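PDB 3UTK: lipoprotein outS from Dickeya dadantii, which interacts with the secretin OutD as its pilotin in the type II secretion system, which exports pectate lyases and cellulases across the outer membrane. Local coordinates for residues R120-T123 against P124-A128. Numbering follows the deposited sequence.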
loop_
_atom_site.group_PDB
_atom_site.type_symbol
_atom_site.label_atom_id
_atom_site.label_comp_id
_atom_site.label_asym_id
_atom_site.label_seq_id
_atom_site.Cartn_x
_atom_site.Cartn_y
_atom_site.Cartn_z
ATOM N N ARG A 120 2.412 2.794 13.249
ATOM C CA ARG A 120 3.755 2.603 13.786
ATOM C C ARG A 120 4.784 2.280 12.709
ATOM O O ARG A 120 5.890 2.803 12.757
ATOM C CB ARG A 120 3.773 1.507 14.861
ATOM C CG ARG A 120 5.136 1.324 15.535
ATOM C CD ARG A 120 5.132 0.140 16.498
ATOM N NE ARG A 120 6.410 -0.570 16.498
ATOM C CZ ARG A 120 6.559 -1.856 16.183
ATOM N NH1 ARG A 120 5.504 -2.596 15.843
ATOM N NH2 ARG A 120 7.767 -2.403 16.213
ATOM N N THR A 121 4.410 1.456 11.725
ATOM C CA THR A 121 5.402 0.852 10.827
ATOM C C THR A 121 5.482 1.440 9.419
ATOM O O THR A 121 6.430 1.161 8.692
ATOM C CB THR A 121 5.135 -0.657 10.633
ATOM O OG1 THR A 121 3.871 -0.826 9.973
ATOM C CG2 THR A 121 5.111 -1.389 11.978
ATOM N N MET A 122 4.494 2.237 9.022
ATOM C CA MET A 122 4.376 2.620 7.614
ATOM C C MET A 122 5.088 3.926 7.257
ATOM O O MET A 122 5.045 4.363 6.108
ATOM C CB MET A 122 2.897 2.690 7.202
ATOM C CG MET A 122 2.232 1.326 7.018
ATOM S SD MET A 122 2.705 0.582 5.438
ATOM C CE MET A 122 1.917 1.702 4.276
ATOM N N THR A 123 5.753 4.542 8.227
ATOM C CA THR A 123 6.387 5.842 7.988
ATOM C C THR A 123 7.225 5.969 6.695
ATOM O O THR A 123 7.087 6.949 5.973
ATOM C CB THR A 123 7.242 6.297 9.187
ATOM O OG1 THR A 123 6.433 6.328 10.369
ATOM C CG2 THR A 123 7.801 7.685 8.934
ATOM N N PRO A 124 8.115 5.001 6.411
ATOM C CA PRO A 124 8.923 5.159 5.192
ATOM C C PRO A 124 8.091 5.255 3.905
ATOM O O PRO A 124 8.432 6.030 3.002
ATOM C CB PRO A 124 9.799 3.898 5.187
ATOM C CG PRO A 124 9.890 3.506 6.632
ATOM C CD PRO A 124 8.542 3.836 7.207
ATOM N N PHE A 125 7.011 4.488 3.817
ATOM C CA PHE A 125 6.182 4.540 2.620
ATOM C C PHE A 125 5.357 5.828 2.590
ATOM O O PHE A 125 5.212 6.447 1.541
ATOM C CB PHE A 125 5.287 3.305 2.512
ATOM C CG PHE A 125 4.615 3.159 1.176
ATOM C CD1 PHE A 125 5.355 2.918 0.035
ATOM C CD2 PHE A 125 3.237 3.270 1.066
ATOM C CE1 PHE A 125 4.729 2.783 -1.199
ATOM C CE2 PHE A 125 2.607 3.137 -0.158
ATOM C CZ PHE A 125 3.352 2.894 -1.292
ATOM N N LEU A 126 4.826 6.239 3.743
ATOM C CA LEU A 126 4.072 7.489 3.793
ATOM C C LEU A 126 4.979 8.685 3.465
ATOM O O LEU A 126 4.548 9.646 2.829
ATOM C CB LEU A 126 3.381 7.682 5.149
ATOM C CG LEU A 126 2.505 6.517 5.622
ATOM C CD1 LEU A 126 1.792 6.867 6.919
ATOM C CD2 LEU A 126 1.505 6.077 4.560
ATOM N N ASP A 127 6.234 8.621 3.897
ATOM C CA ASP A 127 7.203 9.669 3.555
ATOM C C ASP A 127 7.407 9.774 2.037
ATOM O O ASP A 127 7.494 10.875 1.475
ATOM C CB ASP A 127 8.548 9.406 4.231
ATOM C CG ASP A 127 8.574 9.849 5.685
ATOM O OD1 ASP A 127 7.568 10.411 6.167
ATOM O OD2 ASP A 127 9.618 9.648 6.342
ATOM N N ALA A 128 7.485 8.620 1.384
ATOM C CA ALA A 128 7.660 8.554 -0.066
ATOM C C ALA A 128 6.475 9.187 -0.785
ATOM O O ALA A 128 6.604 9.748 -1.874
ATOM C CB ALA A 128 7.833 7.108 -0.505
#
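Met-122 and Thr-123 meet Phe-125, Leu-126 and Asp-127 in a local contact at the start of the last helix, where the chain leaves helix 111-121 and turns into helix 123-131. The carbonyl of Met-122 accepts two N-H groups. Its O takes a nearly straight bond from Leu-126 N at 3.0 Å, the N-H pointing at it with an angle of 172°, and a weak, bent one from Phe-125 N. One residue further on, Thr-123 O accepts from Asp-127 N at 2.8 Å, and Ala-128 N continues the i to i+4 pattern by reaching Pro-124 O. Pro-124 has no N-H to give, which costs nothing in the first turn of a helix, and Pro-124 CD lies 3.4 Å from Thr-123 CB, a tight fit between bonded neighbours.

On the buried side, Met-122 runs beside Phe-125. Its chain bends at both chi2 (-78°) and chi3 (-67°), which brings Met-122 CE to 3.8 Å from Phe-125 CD2, approaching the ring obliquely. The two side chains point the same way, into the protein: Met-122 onto Ala-53 and Ser-54 of helix 40-60, Phe-125 onto that helix and onto Thr-75, Ala-76 and Val-79 of helix 69-82. Leu-126 CG makes a van der Waals contact with Met-122 O at 3.4 Å and meets Met-122 CB more loosely at 4.2 Å; beyond this contact Leu-126 packs on Arg-63 and Leu-66. On the exposed side Thr-123 and Asp-127 lie alongside one another, methyl CG2 of Thr-123 3.7 Å from carboxylate OD2 of Asp-127.

This is a tight junction between two helices, with proline as the second residue of the new one, and it lays the short C-terminal helix against the helical hairpins of the pilotin fold.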